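Local atomic coordinates of putative tryptophan halogenase (Xanthomonas campestris pv. campestris, PDB entry 6Y1W), a protein that probably uses FAD to halogenate electron-rich aromatic substrates, as in the flavin-dependent tryptophan halogenases to which it is related. Residues A[85-90]-A[278-283]; A[139-144]-A[480-485]; A[326-331]-A[376-381]. One frame throughout, in Å; residues are numbered along the deposited sequence.

How the interactions relate
Coming from the N terminus, the chain passes 85-90, whose strand 87-89 edges a three-stranded sheet, and then 139-144 at the start of helix 141-148. Interaction 1 closes first, when the loop 278-283 of the seven-stranded sheet returns to 85-90. Segments 326-331 and 376-381 follow, and interaction 3 joins the edge of the eight-stranded, Rossmann-like sheet to the long helix 371-397. Interaction 2 closes last, at helix 468-486, so its span crosses that of interaction 1 and encloses interaction 3. Interactions 1 and 2 touch, with V90 CG2 3.4 Å from E142 O; interaction 3 lies across the chain's centre from both.

Interaction 1: residues A[85-90]-A[278-283]; sequences QATFKV and PLQHRV. With BUD ((2S,3S)-butane-2,3-diol), chain L.
The Q280 side chain reaches from Q85 O to A86 O, meeting the two carbonyls atom by atom. Q280 CB sits 3.8 Å from Q85 O, the carbonyl that also accepts the backbone N-H of Q280 at 3.0 Å (N to O). Q280 CG lies beside its own backbone N (chi1 -76°), which carries it to 3.3 Å from A86 O. Beyond CG the chain is extended: CD passes the same carbonyl, and Q280 NE2 at the tip donates to A86 O at 2.9 Å, with that oxygen close to the amide plane. The tip is shared with the C-terminal region, since OE1 accepts from A502 N and NE2 also reaches C500 O.

Residues 278-283 form the turn of a β-hairpin between strands 272-278 and 283-289. At its start T87 OG1 donates to P278 O at 2.7 Å and is also hydrogen-bonded to H164 ND1, while T87 CG2 packs on the backbone of L279 and Q280. Strand 87-89 ends at K89, the predicted active-site lysine, whose NZ is hydrogen-bonded to S348 OG and T62 O. Further round the turn, Q85 OE1 lies in the plane of the H281 ring at its edge, 3.0 Å from H281 CD2, and accepts a hydrogen bond from a water that in turn accepts from H281 N. Q85 NE2 goes to P503 O and H281 NE2 to A502 O. Butanediol and L279 CD1 lie over opposite faces of the R282 guanidinium.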
loop_
_atom_site.group_PDB
_atom_site.type_symbol
_atom_site.label_atom_id
_atom_site.label_comp_id
_atom_site.label_asym_id
_atom_site.label_seq_id
_atom_site.Cartn_x
_atom_site.Cartn_y
_atom_site.Cartn_z
ATOM N N GLN A 85 3.240 -18.796 -28.431
ATOM C CA GLN A 85 2.959 -17.912 -29.577
ATOM C C GLN A 85 2.850 -16.445 -29.150
ATOM O O GLN A 85 2.131 -15.647 -29.791
ATOM C CB GLN A 85 1.700 -18.348 -30.345
ATOM C CG GLN A 85 1.810 -19.782 -30.916
ATOM C CD GLN A 85 2.619 -19.790 -32.201
ATOM O OE1 GLN A 85 2.559 -18.847 -33.006
ATOM N NE2 GLN A 85 3.416 -20.855 -32.385
ATOM N N ALA A 86 3.595 -16.055 -28.100
ATOM C CA ALA A 86 3.286 -14.795 -27.421
ATOM C C ALA A 86 3.903 -13.577 -28.095
ATOM O O ALA A 86 4.943 -13.657 -28.749
ATOM C CB ALA A 86 3.754 -14.831 -25.961
ATOM N N THR A 87 3.255 -12.420 -27.907
ATOM C CA THR A 87 3.816 -11.139 -28.324
ATOM C C THR A 87 3.841 -10.198 -27.126
ATOM O O THR A 87 3.298 -10.503 -26.061
ATOM C CB THR A 87 3.008 -10.491 -29.482
ATOM O OG1 THR A 87 1.692 -10.163 -29.016
ATOM C CG2 THR A 87 2.877 -11.471 -30.714
ATOM N N PHE A 88 4.449 -9.037 -27.305
ATOM C CA PHE A 88 4.496 -8.071 -26.217
ATOM C C PHE A 88 3.294 -7.133 -26.238
ATOM O O PHE A 88 2.724 -6.826 -27.295
ATOM C CB PHE A 88 5.799 -7.255 -26.274
ATOM C CG PHE A 88 7.017 -8.076 -25.977
ATOM C CD1 PHE A 88 7.361 -8.379 -24.643
ATOM C CD2 PHE A 88 7.804 -8.585 -26.996
ATOM C CE1 PHE A 88 8.463 -9.175 -24.345
ATOM C CE2 PHE A 88 8.919 -9.392 -26.689
ATOM C CZ PHE A 88 9.240 -9.679 -25.375
ATOM N N LYS A 89 2.933 -6.657 -25.037
ATOM C CA LYS A 89 1.814 -5.741 -24.861
ATOM C C LYS A 89 2.270 -4.574 -24.018
ATOM O O LYS A 89 2.834 -4.791 -22.946
ATOM C CB LYS A 89 0.652 -6.460 -24.141
ATOM C CG LYS A 89 -0.512 -5.522 -23.800
ATOM C CD LYS A 89 -1.542 -6.257 -22.959
ATOM C CE LYS A 89 -2.607 -5.247 -22.441
ATOM N NZ LYS A 89 -3.371 -5.866 -21.264
ATOM N N VAL A 90 2.016 -3.340 -24.487
ATOM C CA VAL A 90 2.326 -2.150 -23.691
ATOM C C VAL A 90 1.089 -1.349 -23.317
ATOM O O VAL A 90 1.220 -0.326 -22.632
ATOM C CB VAL A 90 3.354 -1.240 -24.391
ATOM C CG1 VAL A 90 4.680 -1.969 -24.560
ATOM C CG2 VAL A 90 2.812 -0.775 -25.760
ATOM N N PRO A 278 -3.092 -9.538 -30.753
ATOM C CA PRO A 278 -2.164 -10.141 -31.715
ATOM C C PRO A 278 -1.302 -11.227 -31.101
ATOM O O PRO A 278 -0.639 -10.994 -30.080
ATOM C CB PRO A 278 -1.296 -8.949 -32.150
ATOM C CG PRO A 278 -1.158 -8.144 -30.866
ATOM C CD PRO A 278 -2.584 -8.236 -30.256
ATOM N N LEU A 279 -1.260 -12.404 -31.744
ATOM C CA LEU A 279 -0.289 -13.451 -31.440
ATOM C C LEU A 279 0.738 -13.493 -32.575
ATOM O O LEU A 279 0.652 -12.720 -33.541
ATOM C CB LEU A 279 -0.992 -14.798 -31.246
ATOM C CG LEU A 279 -1.970 -14.778 -30.061
ATOM C CD1 LEU A 279 -2.652 -16.149 -29.963
ATOM C CD2 LEU A 279 -1.287 -14.421 -28.740
ATOM N N GLN A 280 1.736 -14.371 -32.456
ATOM C CA GLN A 280 2.819 -14.295 -33.449
ATOM C C GLN A 280 2.356 -14.667 -34.852
ATOM O O GLN A 280 2.896 -14.126 -35.836
ATOM C CB GLN A 280 3.986 -15.191 -33.026
ATOM C CG GLN A 280 4.808 -14.546 -31.901
ATOM C CD GLN A 280 6.186 -15.202 -31.699
ATOM O OE1 GLN A 280 6.848 -15.637 -32.663
ATOM N NE2 GLN A 280 6.625 -15.267 -30.440
ATOM N N HIS A 281 1.335 -15.532 -34.985
ATOM C CA HIS A 281 0.933 -15.999 -36.310
ATOM C C HIS A 281 -0.557 -16.019 -36.506
ATOM O O HIS A 281 -1.029 -16.693 -37.435
ATOM C CB HIS A 281 1.495 -17.397 -36.600
ATOM C CG HIS A 281 2.988 -17.425 -36.538
ATOM N ND1 HIS A 281 3.793 -16.924 -37.551
ATOM C CD2 HIS A 281 3.821 -17.888 -35.584
ATOM C CE1 HIS A 281 5.062 -17.063 -37.201
ATOM N NE2 HIS A 281 5.106 -17.664 -36.024
ATOM N N ARG A 282 -1.321 -15.372 -35.622
ATOM C CA ARG A 282 -2.761 -15.228 -35.796
ATOM C C ARG A 282 -3.220 -14.092 -34.887
ATOM O O ARG A 282 -2.427 -13.512 -34.133
ATOM C CB ARG A 282 -3.491 -16.538 -35.486
ATOM C CG ARG A 282 -3.581 -16.816 -34.002
ATOM C CD ARG A 282 -4.466 -18.059 -33.724
ATOM N NE ARG A 282 -4.980 -18.071 -32.354
ATOM C CZ ARG A 282 -4.407 -18.758 -31.363
ATOM N NH1 ARG A 282 -3.321 -19.476 -31.608
ATOM N NH2 ARG A 282 -4.932 -18.730 -30.132
ATOM N N VAL A 283 -4.518 -13.798 -34.948
ATOM C CA VAL A 283 -5.112 -12.724 -34.157
ATOM C C VAL A 283 -6.349 -13.256 -33.446
ATOM O O VAL A 283 -7.161 -13.963 -34.054
ATOM C CB VAL A 283 -5.458 -11.548 -35.087
ATOM C CG1 VAL A 283 -6.285 -10.484 -34.351
ATOM C CG2 VAL A 283 -4.157 -10.948 -35.652
HETATM C C1 BUD L . -7.405 -23.914 -32.803
HETATM O O1 BUD L . -5.096 -24.571 -32.899
HETATM C C2 BUD L . -6.057 -23.712 -33.482
HETATM O O2 BUD L . -4.433 -22.082 -34.058
HETATM C C3 BUD L . -5.590 -22.277 -33.300
HETATM C C4 BUD L . -6.652 -21.342 -33.866
HETATM O O HOH W 1 0.197 -17.615 -33.389
#

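Interaction 2: residues A[139-144]-A[480-485]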
loop_
_atom_site.group_PDB
_atom_site.type_symbol
_atom_site.label_atom_id
_atom_site.label_comp_id
_atom_site.label_asym_id
_atom_site.label_seq_id
_atom_site.Cartn_x
_atom_site.Cartn_y
_atom_site.Cartn_z
ATOM N N TYR A 139 3.455 12.221 -23.570
ATOM C CA TYR A 139 4.421 12.275 -22.483
ATOM C C TYR A 139 4.660 10.914 -21.828
ATOM O O TYR A 139 5.261 10.862 -20.761
ATOM C CB TYR A 139 3.964 13.326 -21.453
ATOM C CG TYR A 139 3.727 14.666 -22.136
ATOM C CD1 TYR A 139 4.811 15.508 -22.431
ATOM C CD2 TYR A 139 2.440 15.086 -22.472
ATOM C CE1 TYR A 139 4.596 16.727 -23.084
ATOM C CE2 TYR A 139 2.235 16.317 -23.132
ATOM C CZ TYR A 139 3.325 17.122 -23.409
ATOM O OH TYR A 139 3.163 18.328 -24.076
ATOM N N CYS A 140 4.239 9.822 -22.471
ATOM C CA CYS A 140 4.348 8.466 -21.925
ATOM C C CYS A 140 4.992 7.542 -22.960
ATOM O O CYS A 140 4.423 7.334 -24.043
ATOM C CB CYS A 140 2.964 7.930 -21.563
ATOM S SG CYS A 140 3.045 6.258 -20.905
ATOM N N LEU A 141 6.154 6.978 -22.622
ATOM C CA LEU A 141 6.890 6.145 -23.586
ATOM C C LEU A 141 6.082 4.918 -24.006
ATOM O O LEU A 141 5.993 4.589 -25.198
ATOM C CB LEU A 141 8.225 5.701 -22.976
ATOM C CG LEU A 141 9.033 4.692 -23.808
ATOM C CD1 LEU A 141 9.448 5.297 -25.156
ATOM C CD2 LEU A 141 10.236 4.127 -23.009
ATOM N N GLU A 142 5.518 4.194 -23.039
ATOM C CA GLU A 142 4.805 2.973 -23.416
ATOM C C GLU A 142 3.658 3.278 -24.356
ATOM O O GLU A 142 3.372 2.510 -25.289
ATOM C CB GLU A 142 4.289 2.250 -22.165
ATOM C CG GLU A 142 5.392 1.526 -21.407
ATOM C CD GLU A 142 6.176 2.422 -20.431
ATOM O OE1 GLU A 142 6.028 3.669 -20.411
ATOM O OE2 GLU A 142 6.939 1.848 -19.624
ATOM N N LEU A 143 2.974 4.398 -24.123
ATOM C CA LEU A 143 1.880 4.801 -24.995
ATOM C C LEU A 143 2.396 5.075 -26.404
ATOM O O LEU A 143 1.805 4.614 -27.392
ATOM C CB LEU A 143 1.167 6.045 -24.433
ATOM C CG LEU A 143 -0.141 6.414 -25.161
ATOM C CD1 LEU A 143 -1.167 7.006 -24.141
ATOM C CD2 LEU A 143 0.125 7.421 -26.290
ATOM N N ARG A 144 3.512 5.802 -26.509
ATOM C CA ARG A 144 4.070 6.052 -27.830
ATOM C C ARG A 144 4.517 4.747 -28.497
ATOM O O ARG A 144 4.412 4.607 -29.721
ATOM C CB ARG A 144 5.233 7.029 -27.725
ATOM C CG ARG A 144 4.783 8.463 -27.391
ATOM C CD ARG A 144 4.085 9.125 -28.573
ATOM N NE ARG A 144 5.081 9.291 -29.651
ATOM C CZ ARG A 144 4.919 8.929 -30.924
ATOM N NH1 ARG A 144 3.785 8.385 -31.347
ATOM N NH2 ARG A 144 5.916 9.132 -31.805
ATOM N N GLN A 480 10.888 15.253 -25.432
ATOM C CA GLN A 480 12.114 14.948 -26.168
ATOM C C GLN A 480 12.784 13.689 -25.651
ATOM O O GLN A 480 13.334 12.910 -26.444
ATOM C CB GLN A 480 13.093 16.123 -26.106
ATOM C CG GLN A 480 12.608 17.305 -26.886
ATOM C CD GLN A 480 13.428 18.560 -26.600
ATOM O OE1 GLN A 480 14.356 18.543 -25.784
ATOM N NE2 GLN A 480 13.072 19.660 -27.256
ATOM N N ARG A 481 12.730 13.463 -24.333
ATOM C CA ARG A 481 13.283 12.241 -23.779
ATOM C C ARG A 481 12.452 11.022 -24.202
ATOM O O ARG A 481 13.013 9.999 -24.601
ATOM C CB ARG A 481 13.388 12.372 -22.264
ATOM C CG ARG A 481 14.495 13.375 -21.836
ATOM C CD ARG A 481 14.736 13.362 -20.329
ATOM N NE ARG A 481 13.674 14.056 -19.602
ATOM C CZ ARG A 481 13.631 15.372 -19.406
ATOM N NH1 ARG A 481 14.595 16.159 -19.874
ATOM N NH2 ARG A 481 12.619 15.902 -18.739
ATOM N N VAL A 482 11.116 11.142 -24.217
ATOM C CA VAL A 482 10.285 10.039 -24.729
ATOM C C VAL A 482 10.643 9.719 -26.175
ATOM O O VAL A 482 10.827 8.551 -26.550
ATOM C CB VAL A 482 8.796 10.410 -24.607
ATOM C CG1 VAL A 482 7.866 9.488 -25.481
ATOM C CG2 VAL A 482 8.376 10.451 -23.164
ATOM N N GLU A 483 10.700 10.750 -27.031
ATOM C CA GLU A 483 10.940 10.485 -28.438
ATOM C C GLU A 483 12.340 9.928 -28.668
ATOM O O GLU A 483 12.517 9.089 -29.553
ATOM C CB GLU A 483 10.686 11.755 -29.252
ATOM C CG GLU A 483 9.209 12.141 -29.356
ATOM C CD GLU A 483 8.340 10.997 -29.819
ATOM O OE1 GLU A 483 8.509 10.554 -30.990
ATOM O OE2 GLU A 483 7.480 10.548 -29.022
ATOM N N ALA A 484 13.333 10.364 -27.894
ATOM C CA ALA A 484 14.685 9.841 -28.110
ATOM C C ALA A 484 14.770 8.380 -27.703
ATOM O O ALA A 484 15.522 7.595 -28.303
ATOM C CB ALA A 484 15.701 10.662 -27.331
ATOM N N THR A 485 14.052 8.017 -26.647
ATOM C CA THR A 485 14.019 6.628 -26.210
ATOM C C THR A 485 13.244 5.774 -27.206
ATOM O O THR A 485 13.693 4.679 -27.580
ATOM C CB THR A 485 13.423 6.551 -24.808
ATOM O OG1 THR A 485 14.206 7.369 -23.919
ATOM C CG2 THR A 485 13.441 5.114 -24.265
#
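Two helices meet here: the first turn of helix 141-148, carrying L141 and R144, lies against V482, E483 and T485 near the end of helix 468-486. The backbones come close, with 5.3 Å between the CA atoms of L141 and V482. C140 is the N-cap residue of the first helix, and its carbonyl accepts the backbone N-H of R144.

V482 is buried and points toward the helix 141-148 side. The two methyls of V482 divide the work: CG1 packs on the aliphatic part of R144, 3.8 Å from R144 CG, while CG2 turns to the peptide before the helix, 4.0 Å from Y139 O. Next to it, L141 sets its branched end across T485 at roughly a right angle. L141 CD2 comes to 3.6 Å from T485 CG2, and CD1 rests near V482 O. T485 offers that methyl while its hydroxyl looks back into its own helix: OG1 lies beside its backbone N (chi1 -58°) and donates to R481 O. That carbonyl also takes the N-H of T485, the two donors arriving from opposite faces of its plane.

Beyond this apolar patch, R144 bends about its CB-CG and CG-CD bonds and presents the side of its guanidinium to E483. R144 NE donates to E483 OE2 at 2.8 Å, almost straight at 177°, and R144 NH2 to E483 OE1 at 3.1 Å. Both oxygens are met on their syn sides, and the two planes are inclined by 24°. The remaining nitrogen, NH1, turns along its own helix to E148 and Q147. The result is a helix-helix interface of small apolar contacts, flanked by a classical side-on bidentate arginine-glutamate salt bridge.

Interaction 3: residues A[326-331]-A[376-381]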
loop_
_atom_site.group_PDB
_atom_site.type_symbol
_atom_site.label_atom_id
_atom_site.label_comp_id
_atom_site.label_asym_id
_atom_site.label_seq_id
_atom_site.Cartn_x
_atom_site.Cartn_y
_atom_site.Cartn_z
ATOM N N HIS A 326 -18.522 -15.031 -2.287
ATOM C CA HIS A 326 -18.559 -14.313 -1.008
ATOM C C HIS A 326 -17.316 -14.581 -0.177
ATOM O O HIS A 326 -16.815 -13.684 0.520
ATOM C CB HIS A 326 -19.799 -14.694 -0.208
ATOM C CG HIS A 326 -21.044 -14.089 -0.753
ATOM N ND1 HIS A 326 -21.150 -12.738 -1.015
ATOM C CD2 HIS A 326 -22.218 -14.646 -1.121
ATOM C CE1 HIS A 326 -22.355 -12.488 -1.499
ATOM N NE2 HIS A 326 -23.022 -13.627 -1.575
ATOM N N ARG A 327 -16.852 -15.828 -0.170
ATOM C CA ARG A 327 -15.590 -16.175 0.455
ATOM C C ARG A 327 -14.831 -17.032 -0.541
ATOM O O ARG A 327 -15.422 -17.919 -1.154
ATOM C CB ARG A 327 -15.834 -16.933 1.783
ATOM C CG ARG A 327 -16.571 -16.076 2.795
ATOM C CD ARG A 327 -16.982 -16.868 4.042
ATOM N NE ARG A 327 -17.846 -18.003 3.750
ATOM C CZ ARG A 327 -19.118 -17.912 3.367
ATOM N NH1 ARG A 327 -19.690 -16.714 3.216
ATOM N NH2 ARG A 327 -19.819 -19.015 3.133
ATOM N N VAL A 328 -13.560 -16.718 -0.767
ATOM C CA VAL A 328 -12.825 -17.543 -1.722
ATOM C C VAL A 328 -12.140 -18.715 -1.038
ATOM O O VAL A 328 -11.875 -19.726 -1.704
ATOM C CB VAL A 328 -11.818 -16.697 -2.520
ATOM C CG1 VAL A 328 -12.597 -15.805 -3.480
ATOM C CG2 VAL A 328 -10.973 -15.834 -1.622
ATOM N N TRP A 329 -11.920 -18.631 0.273
ATOM C CA TRP A 329 -11.378 -19.738 1.052
ATOM C C TRP A 329 -12.470 -20.120 2.040
ATOM O O TRP A 329 -12.863 -19.300 2.878
ATOM C CB TRP A 329 -10.109 -19.324 1.791
ATOM C CG TRP A 329 -9.354 -20.474 2.460
ATOM C CD1 TRP A 329 -9.843 -21.688 2.829
ATOM C CD2 TRP A 329 -7.977 -20.466 2.800
ATOM N NE1 TRP A 329 -8.843 -22.448 3.403
ATOM C CE2 TRP A 329 -7.690 -21.719 3.413
ATOM C CE3 TRP A 329 -6.960 -19.526 2.672
ATOM C CZ2 TRP A 329 -6.427 -22.055 3.853
ATOM C CZ3 TRP A 329 -5.673 -19.854 3.148
ATOM C CH2 TRP A 329 -5.436 -21.114 3.742
ATOM N N GLU A 330 -12.961 -21.345 1.921
ATOM C CA GLU A 330 -14.018 -21.845 2.806
ATOM C C GLU A 330 -13.555 -23.203 3.300
ATOM O O GLU A 330 -13.284 -24.086 2.483
ATOM C CB GLU A 330 -15.347 -21.937 2.045
ATOM C CG GLU A 330 -16.477 -22.631 2.790
ATOM C CD GLU A 330 -17.195 -21.691 3.707
ATOM O OE1 GLU A 330 -16.775 -20.518 3.803
ATOM O OE2 GLU A 330 -18.175 -22.135 4.339
ATOM N N LYS A 331 -13.468 -23.364 4.630
ATOM C CA LYS A 331 -12.988 -24.621 5.213
ATOM C C LYS A 331 -11.640 -24.974 4.579
ATOM O O LYS A 331 -10.712 -24.183 4.671
ATOM C CB LYS A 331 -14.012 -25.739 5.035
ATOM C CG LYS A 331 -15.420 -25.388 5.629
ATOM C CD LYS A 331 -16.311 -26.618 5.817
ATOM C CE LYS A 331 -17.614 -26.253 6.554
ATOM N NZ LYS A 331 -17.309 -25.293 7.629
ATOM N N GLU A 376 -8.139 -13.638 6.982
ATOM C CA GLU A 376 -7.235 -12.659 6.401
ATOM C C GLU A 376 -7.187 -12.822 4.884
ATOM O O GLU A 376 -7.254 -11.831 4.142
ATOM C CB GLU A 376 -5.850 -12.811 7.014
ATOM C CG GLU A 376 -4.717 -11.995 6.377
ATOM C CD GLU A 376 -4.811 -10.494 6.602
ATOM O OE1 GLU A 376 -5.437 -10.076 7.591
ATOM O OE2 GLU A 376 -4.255 -9.729 5.775
ATOM N N TYR A 377 -7.116 -14.078 4.425
ATOM C CA TYR A 377 -7.074 -14.351 2.994
ATOM C C TYR A 377 -8.303 -13.784 2.298
ATOM O O TYR A 377 -8.186 -13.070 1.295
ATOM C CB TYR A 377 -6.949 -15.864 2.770
ATOM C CG TYR A 377 -6.762 -16.281 1.307
ATOM C CD1 TYR A 377 -7.842 -16.388 0.458
ATOM C CD2 TYR A 377 -5.498 -16.571 0.811
ATOM C CE1 TYR A 377 -7.678 -16.748 -0.884
ATOM C CE2 TYR A 377 -5.327 -16.947 -0.562
ATOM C CZ TYR A 377 -6.437 -17.047 -1.372
ATOM O OH TYR A 377 -6.317 -17.405 -2.706
ATOM N N ASN A 378 -9.484 -14.065 2.849
ATOM C CA ASN A 378 -10.736 -13.610 2.238
ATOM C C ASN A 378 -10.825 -12.103 2.251
ATOM O O ASN A 378 -11.303 -11.504 1.285
ATOM C CB ASN A 378 -11.924 -14.220 2.980
ATOM C CG ASN A 378 -12.099 -15.663 2.638
ATOM O OD1 ASN A 378 -11.764 -16.084 1.512
ATOM N ND2 ASN A 378 -12.605 -16.457 3.591
ATOM N N ARG A 379 -10.350 -11.470 3.326
ATOM C CA ARG A 379 -10.419 -10.003 3.409
ATOM C C ARG A 379 -9.594 -9.342 2.311
ATOM O O ARG A 379 -10.038 -8.376 1.666
ATOM C CB ARG A 379 -9.933 -9.547 4.783
ATOM C CG ARG A 379 -10.259 -8.103 5.097
ATOM C CD ARG A 379 -9.357 -7.586 6.218
ATOM N NE ARG A 379 -8.155 -6.996 5.651
ATOM C CZ ARG A 379 -6.934 -7.403 5.952
ATOM N NH1 ARG A 379 -6.783 -8.380 6.822
ATOM N NH2 ARG A 379 -5.871 -6.837 5.388
ATOM N N GLN A 380 -8.372 -9.834 2.109
ATOM C CA GLN A 380 -7.505 -9.285 1.077
ATOM C C GLN A 380 -8.102 -9.530 -0.294
ATOM O O GLN A 380 -8.121 -8.626 -1.138
ATOM C CB GLN A 380 -6.114 -9.914 1.168
ATOM C CG GLN A 380 -5.295 -9.577 2.408
ATOM C CD GLN A 380 -3.860 -10.067 2.258
ATOM O OE1 GLN A 380 -3.358 -10.231 1.131
ATOM N NE2 GLN A 380 -3.190 -10.308 3.381
ATOM N N ALA A 381 -8.625 -10.731 -0.517
ATOM C CA ALA A 381 -9.213 -11.032 -1.825
ATOM C C ALA A 381 -10.380 -10.100 -2.119
ATOM O O ALA A 381 -10.505 -9.582 -3.239
ATOM C CB ALA A 381 -9.699 -12.482 -1.872
HETATM O O HOH W 2 -13.433 -13.273 -0.142
#
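W329 points the edge of its indole at the face of Y377, a T-shaped pair with ring planes 84° apart and the indole's six-membered ring 5.3 Å from the tyrosine ring, centre to centre. The indole is brought there with CG anti to the backbone N (chi1 -171°), and its leading atom is W329 CE3, 3.5 Å from Y377 CG. CZ3 follows behind, nearer to CD2. V328 comes to the same tyrosine differently: its CG2 lies in the plane of the ring, at the edge, 3.5 Å from Y377 CE1. That methyl, V328 CG2, also touches A381 CB at 3.6 Å, one helical turn on from Y377. The far end of Y377 is fixed by OH bonding to G357 O, and R360 makes a cation-pi contact with the ring.

Strand 329-330 is the outermost strand, within this chain, of the eight-stranded sheet that contains strand 18-22, which runs into the glycine-rich turn of a Rossmann-like, probably FAD-binding domain. Helix 371-397 meets this edge through N378, whose amide faces the backbone of W329 much as a neighbouring strand would. N378 OD1 accepts from W329 N at 2.8 Å on a lone pair, and N378 ND2 donates to W329 O at 2.9 Å, nearly straight at 173° and in the amide plane. With both ends of the amide engaged, its rotation is fixed. N378 OD1 takes a further, weak bond from V328 N at 3.0 Å. On another face of the helix, E376 and Q380 pack on F433 of the second subunit.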